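Local coordinates for protein transcriptional regulator, MarR family (PDB 3S2W) that probably binds DNA as a transcription factor of the MarR family, and forms a two-subunit assembly, at residues E68-S71 with D72-I76; K41-P45 with Y46-S50. One frame throughout, in Å; residues are numbered along the deposited sequence.

In the fold
Contact 2 precedes contact 1 along the chain, and both deal with the end of a helix. In residues 41-50 the long helix 23-43 gives way to the loop leading to helix 53-61; in residues 68-76 the short helix 67-74 ends and the chain turns towards helix 78-90. Their centres lie 22 Å apart and their nearest atoms about 7 Å, without touching. Helix 53-61, entered from contact 2, packs on contact 1 through Phe-55 and Arg-58. The second subunit reaches contact 1 but not contact 2. A sulfate, probably from the crystallisation liquor, lies about 3 Å (nearest atoms) from Gly-49 in contact 2.

Contact 1 of 2, residues E68-S71 with D72-I76; sequences ESLS and DYLKI
Ser-71 and Ile-76 meet in a local C-cap contact, where helix 67-74 closes and the chain turns towards helix 78-90. Ser-71 OG donates to Ile-76 O at 2.6 Å, nearly along the C=O axis, and Ile-76 N returns a bond to Ser-71 O at 3.1 Å; the hydroxyl reaches its acceptor because OG lies opposite the backbone N (chi1 -169°). Lys-75, with positive phi, makes the reversal. An alanine at Ser-71 would remove the hydroxyl and is likely to cost Ile-76 O its short bond, leaving the weak one from Thr-81. One turn earlier, Ser-69 O accepts Tyr-73 N at 2.9 Å and also lies 3.3 Å over one face of the Tyr-73 ring, towards its rim. Leu-70 CD2 packs on Leu-74 CD1 at 4.4 Å. The carboxylates of Glu-68 and Asp-72 are turned 46° apart; Asp-72 OD1 is in a salt bridge with Lys-78, probably easing repulsion between the acids. The 6-to-1 bond, the weak 5-to-2 bond from Lys-75 N to Asp-72 O and the positive phi make a Schellman motif, here between the two helices of the helix-turn-helix in a MarR winged-helix domain.

Contact 2 of 2, residues K41-P45 with Y46-S50; sequences KKIEP and YGIGS
Ile-43 meets Ile-48 where the chain folds back past the end of helix 23-43. Its CD1 rests on Ile-48 CG2 at 3.7 Å, while CG1 comes to 3.2 Å from Ile-48 O, a tight fit of methylene against carbonyl. The same CD1 approaches Gly-49 O at 3.5 Å. The uncommon first torsion of Ile-43 (chi1 63°) places CG1 between the backbone N and the carbonyl carbon and carries CD1 onto the returning loop. Beside it, Tyr-46 brings its ring edge to the backbone: CD1 is 3.4 Å from Ile-43 O, and Ile-43 CA lies in the ring plane.

Two successive i+3 backbone bonds run through this turn. Tyr-46 N donates to Ile-43 O at 2.9 Å, from well above the carbonyl plane (46°), as in a tight 3-10 turn. Gly-47 N to Glu-44 O is modelled at 2.5 Å, a doubtful length, tilted in the same way. Gly-47 itself has positive phi, which suits a residue without a side chain and lets the chain reverse.

Farther out, Tyr-46 packs on Leu-117, Asp-120 and Met-121 of helix 112-133, and Lys-42 makes a salt bridge to Glu-127 of that helix. Ile-48 lies against Glu-91 and Tyr-93, between helix 78-90 and strand 94-98, and Tyr-93 OH bonds to Tyr-46 O, so the turn joins helix 23-43 to both helix 112-133 and the segment leading into strand 94-98.

Contact 1 of 2, residues E68-S71 with D72-I76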
ATOM      1  N   GLU A  68     -15.400   9.691  10.861  1.00 53.38           N
ATOM      2  CA  GLU A  68     -14.747  10.583   9.921  1.00 54.92           C
ATOM      3  C   GLU A  68     -13.253  10.713  10.260  1.00 51.85           C
ATOM      4  O   GLU A  68     -12.398  10.650   9.375  1.00 56.09           O
ATOM      5  CB  GLU A  68     -15.440  11.947   9.857  1.00 57.98           C
ATOM      6  CG  GLU A  68     -15.019  12.757   8.645  1.00 78.56           C
ATOM      7  CD  GLU A  68     -15.836  14.026   8.459  1.00 94.48           C
ATOM      8  OE1 GLU A  68     -16.553  14.426   9.408  1.00 97.67           O
ATOM      9  OE2 GLU A  68     -15.756  14.620   7.357  1.00 94.73           O
ATOM     10  N   SER A  69     -12.933  10.873  11.537  1.00 45.43           N
ATOM     11  CA  SER A  69     -11.535  10.906  11.956  1.00 43.15           C
ATOM     12  C   SER A  69     -10.805   9.650  11.458  1.00 48.43           C
ATOM     13  O   SER A  69      -9.719   9.737  10.903  1.00 50.75           O
ATOM     14  CB  SER A  69     -11.396  11.034  13.486  1.00 48.85           C
ATOM     15  OG  SER A  69     -12.182  12.093  14.014  1.00 56.85           O
ATOM     16  N   LEU A  70     -11.400   8.477  11.647  1.00 51.78           N
ATOM     17  CA  LEU A  70     -10.777   7.244  11.169  1.00 42.80           C
ATOM     18  C   LEU A  70     -10.451   7.379   9.697  1.00 35.30           C
ATOM     19  O   LEU A  70      -9.369   7.013   9.250  1.00 41.02           O
ATOM     20  CB  LEU A  70     -11.701   6.054  11.373  1.00 41.28           C
ATOM     21  CG  LEU A  70     -11.598   5.393  12.731  1.00 45.41           C
ATOM     22  CD1 LEU A  70     -12.633   4.313  12.804  1.00 50.80           C
ATOM     23  CD2 LEU A  70     -10.217   4.829  12.890  1.00 39.35           C
ATOM     24  N   SER A  71     -11.401   7.910   8.948  1.00 36.49           N
ATOM     25  CA  SER A  71     -11.225   8.124   7.518  1.00 50.46           C
ATOM     26  C   SER A  71     -10.026   9.037   7.195  1.00 59.38           C
ATOM     27  O   SER A  71      -9.181   8.691   6.365  1.00 49.71           O
ATOM     28  CB  SER A  71     -12.510   8.697   6.915  1.00 45.02           C
ATOM     29  OG  SER A  71     -12.454   8.669   5.506  1.00 53.30           O
ATOM     30  N   ASP A  72      -9.961  10.195   7.852  1.00 61.18           N
ATOM     31  CA  ASP A  72      -8.901  11.173   7.595  1.00 65.58           C
ATOM     32  C   ASP A  72      -7.512  10.702   8.032  1.00 58.70           C
ATOM     33  O   ASP A  72      -6.535  10.967   7.346  1.00 60.75           O
ATOM     34  CB  ASP A  72      -9.214  12.520   8.268  1.00 77.40           C
ATOM     35  CG  ASP A  72     -10.533  13.121   7.804  1.00 89.16           C
ATOM     36  OD1 ASP A  72     -10.941  12.878   6.643  1.00 95.56           O
ATOM     37  OD2 ASP A  72     -11.167  13.845   8.603  1.00 88.16           O
ATOM     38  N   TYR A  73      -7.420  10.031   9.179  1.00 55.82           N
ATOM     39  CA  TYR A  73      -6.135   9.537   9.687  1.00 59.43           C
ATOM     40  C   TYR A  73      -5.589   8.449   8.774  1.00 57.01           C
ATOM     41  O   TYR A  73      -4.418   8.467   8.407  1.00 63.28           O
ATOM     42  CB  TYR A  73      -6.255   8.943  11.103  1.00 70.85           C
ATOM     43  CG  TYR A  73      -6.650   9.898  12.222  1.00 85.90           C
ATOM     44  CD1 TYR A  73      -6.611  11.282  12.050  1.00 92.65           C
ATOM     45  CD2 TYR A  73      -7.055   9.406  13.462  1.00 92.73           C
ATOM     46  CE1 TYR A  73      -6.967  12.146  13.080  1.00 91.15           C
ATOM     47  CE2 TYR A  73      -7.414  10.262  14.496  1.00 94.53           C
ATOM     48  CZ  TYR A  73      -7.367  11.628  14.298  1.00 97.25           C
ATOM     49  OH  TYR A  73      -7.725  12.475  15.325  1.00105.57           O
ATOM     50  N   LEU A  74      -6.436   7.490   8.415  1.00 47.88           N
ATOM     51  CA  LEU A  74      -5.957   6.336   7.668  1.00 43.35           C
ATOM     52  C   LEU A  74      -5.831   6.737   6.219  1.00 49.97           C
ATOM     53  O   LEU A  74      -5.193   6.048   5.425  1.00 51.04           O
ATOM     54  CB  LEU A  74      -6.884   5.110   7.842  1.00 37.92           C
ATOM     55  CG  LEU A  74      -6.995   4.495   9.263  1.00 41.38           C
ATOM     56  CD1 LEU A  74      -8.017   3.380   9.358  1.00 38.93           C
ATOM     57  CD2 LEU A  74      -5.676   3.979   9.715  1.00 41.64           C
ATOM     58  N   LYS A  75      -6.422   7.878   5.893  1.00 50.22           N
ATOM     59  CA  LYS A  75      -6.533   8.338   4.514  1.00 46.21           C
ATOM     60  C   LYS A  75      -7.138   7.240   3.665  1.00 48.71           C
ATOM     61  O   LYS A  75      -6.611   6.899   2.602  1.00 52.17           O
ATOM     62  CB  LYS A  75      -5.180   8.787   3.947  1.00 42.32           C
ATOM     63  CG  LYS A  75      -4.596  10.038   4.601  1.00 47.64           C
ATOM     64  CD  LYS A  75      -5.314  11.274   4.122  1.00 53.71           C
ATOM     65  CE  LYS A  75      -4.731  12.512   4.740  1.00 64.89           C
ATOM     66  NZ  LYS A  75      -4.675  13.609   3.735  1.00 82.36           N
ATOM     67  N   ILE A  76      -8.240   6.675   4.156  1.00 51.57           N
ATOM     68  CA  ILE A  76      -9.095   5.793   3.360  1.00 46.60           C
ATOM     69  C   ILE A  76     -10.432   6.507   3.178  1.00 50.10           C
ATOM     70  O   ILE A  76     -10.952   7.096   4.143  1.00 50.25           O
ATOM     71  CB  ILE A  76      -9.311   4.430   4.045  1.00 44.10           C
ATOM     72  CG1 ILE A  76      -7.985   3.677   4.191  1.00 42.30           C
ATOM     73  CG2 ILE A  76     -10.305   3.590   3.260  1.00 50.68           C
ATOM     74  CD1 ILE A  76      -8.072   2.416   5.041  1.00 39.40           C
TER

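Contact 2 of 2, residues K41-P45 with Y46-S50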
ATOM      1  N   LYS A  41      -4.857 -13.882   4.719  1.00 28.98           N
ATOM      2  CA  LYS A  41      -5.090 -15.300   4.954  1.00 33.83           C
ATOM      3  C   LYS A  41      -5.160 -15.595   6.435  1.00 40.19           C
ATOM      4  O   LYS A  41      -5.928 -16.465   6.871  1.00 39.46           O
ATOM      5  CB  LYS A  41      -4.007 -16.163   4.315  1.00 47.19           C
ATOM      6  CG  LYS A  41      -4.151 -16.308   2.820  1.00 64.40           C
ATOM      7  CD  LYS A  41      -4.179 -17.770   2.416  1.00 77.28           C
ATOM      8  CE  LYS A  41      -2.944 -18.495   2.932  1.00 77.89           C
ATOM      9  NZ  LYS A  41      -2.247 -19.224   1.840  1.00 73.81           N
ATOM     10  N   LYS A  42      -4.340 -14.885   7.201  1.00 37.31           N
ATOM     11  CA  LYS A  42      -4.283 -15.110   8.630  1.00 39.27           C
ATOM     12  C   LYS A  42      -5.529 -14.577   9.317  1.00 33.27           C
ATOM     13  O   LYS A  42      -5.916 -15.100  10.333  1.00 34.98           O
ATOM     14  CB  LYS A  42      -3.021 -14.537   9.264  1.00 45.50           C
ATOM     15  CG  LYS A  42      -1.705 -15.187   8.819  1.00 41.68           C
ATOM     16  CD  LYS A  42      -1.595 -16.575   9.351  1.00 47.18           C
ATOM     17  CE  LYS A  42      -0.198 -17.138   9.140  1.00 52.40           C
ATOM     18  NZ  LYS A  42       0.649 -16.888  10.321  1.00 58.07           N
ATOM     19  N   ILE A  43      -6.197 -13.579   8.766  1.00 35.77           N
ATOM     20  CA  ILE A  43      -7.392 -13.103   9.463  1.00 43.30           C
ATOM     21  C   ILE A  43      -8.737 -13.670   8.994  1.00 40.63           C
ATOM     22  O   ILE A  43      -9.736 -13.513   9.694  1.00 46.94           O
ATOM     23  CB  ILE A  43      -7.477 -11.567   9.562  1.00 42.61           C
ATOM     24  CG1 ILE A  43      -7.561 -10.944   8.187  1.00 36.30           C
ATOM     25  CG2 ILE A  43      -6.298 -11.019  10.337  1.00 43.68           C
ATOM     26  CD1 ILE A  43      -7.792  -9.447   8.268  1.00 39.86           C
ATOM     27  N   GLU A  44      -8.757 -14.331   7.833  1.00 33.87           N
ATOM     28  CA  GLU A  44      -9.953 -15.038   7.359  1.00 36.46           C
ATOM     29  C   GLU A  44     -10.665 -15.802   8.480  1.00 39.30           C
ATOM     30  O   GLU A  44     -11.871 -15.701   8.604  1.00 40.51           O
ATOM     31  CB  GLU A  44      -9.587 -16.034   6.281  1.00 38.25           C
ATOM     32  CG  GLU A  44     -10.138 -15.804   4.890  1.00 59.67           C
ATOM     33  CD  GLU A  44      -9.327 -16.588   3.840  1.00 82.46           C
ATOM     34  OE1 GLU A  44      -9.426 -17.842   3.787  1.00 78.16           O
ATOM     35  OE2 GLU A  44      -8.552 -15.945   3.092  1.00 95.77           O
ATOM     36  N   PRO A  45      -9.915 -16.586   9.279  1.00 34.98           N
ATOM     37  CA  PRO A  45     -10.598 -17.425  10.272  1.00 40.05           C
ATOM     38  C   PRO A  45     -11.454 -16.627  11.248  1.00 42.59           C
ATOM     39  O   PRO A  45     -12.342 -17.205  11.860  1.00 50.22           O
ATOM     40  CB  PRO A  45      -9.445 -18.122  10.997  1.00 43.41           C
ATOM     41  CG  PRO A  45      -8.348 -18.197   9.946  1.00 43.97           C
ATOM     42  CD  PRO A  45      -8.487 -16.935   9.139  1.00 32.23           C
ATOM     43  N   TYR A  46     -11.203 -15.326  11.370  1.00 41.90           N
ATOM     44  CA  TYR A  46     -12.030 -14.445  12.196  1.00 33.47           C
ATOM     45  C   TYR A  46     -13.113 -13.774  11.365  1.00 37.02           C
ATOM     46  O   TYR A  46     -13.827 -12.904  11.847  1.00 42.36           O
ATOM     47  CB  TYR A  46     -11.179 -13.385  12.903  1.00 27.07           C
ATOM     48  CG  TYR A  46      -9.971 -13.970  13.587  1.00 41.77           C
ATOM     49  CD1 TYR A  46      -8.728 -14.009  12.950  1.00 47.55           C
ATOM     50  CD2 TYR A  46     -10.071 -14.511  14.850  1.00 46.65           C
ATOM     51  CE1 TYR A  46      -7.625 -14.571  13.568  1.00 44.62           C
ATOM     52  CE2 TYR A  46      -8.975 -15.069  15.478  1.00 49.30           C
ATOM     53  CZ  TYR A  46      -7.758 -15.103  14.836  1.00 48.85           C
ATOM     54  OH  TYR A  46      -6.687 -15.667  15.492  1.00 44.81           O
ATOM     55  N   GLY A  47     -13.231 -14.180  10.112  1.00 32.24           N
ATOM     56  CA  GLY A  47     -14.208 -13.597   9.212  1.00 39.83           C
ATOM     57  C   GLY A  47     -13.959 -12.124   8.953  1.00 42.86           C
ATOM     58  O   GLY A  47     -14.896 -11.341   8.891  1.00 46.00           O
ATOM     59  N   ILE A  48     -12.694 -11.755   8.787  1.00 40.28           N
ATOM     60  CA  ILE A  48     -12.300 -10.353   8.630  1.00 38.50           C
ATOM     61  C   ILE A  48     -11.487 -10.183   7.346  1.00 43.10           C
ATOM     62  O   ILE A  48     -10.533 -10.915   7.109  1.00 48.19           O
ATOM     63  CB  ILE A  48     -11.425  -9.898   9.825  1.00 36.49           C
ATOM     64  CG1 ILE A  48     -12.170 -10.088  11.134  1.00 53.54           C
ATOM     65  CG2 ILE A  48     -11.086  -8.446   9.748  1.00 31.89           C
ATOM     66  CD1 ILE A  48     -11.330  -9.716  12.335  1.00 57.13           C
ATOM     67  N   GLY A  49     -11.868  -9.225   6.517  1.00 41.38           N
ATOM     68  CA  GLY A  49     -11.097  -8.909   5.337  1.00 43.51           C
ATOM     69  C   GLY A  49      -9.916  -8.010   5.674  1.00 53.79           C
ATOM     70  O   GLY A  49      -9.944  -7.269   6.665  1.00 54.98           O
ATOM     71  N   SER A  50      -8.885  -8.065   4.835  1.00 51.08           N
ATOM     72  CA  SER A  50      -7.698  -7.229   4.990  1.00 50.12           C
ATOM     73  C   SER A  50      -7.988  -5.744   4.801  1.00 49.70           C
ATOM     74  O   SER A  50      -7.147  -4.904   5.096  1.00 51.29           O
ATOM     75  CB  SER A  50      -6.616  -7.672   4.003  1.00 53.69           C
ATOM     76  OG  SER A  50      -7.130  -7.652   2.687  1.00 50.69           O
TER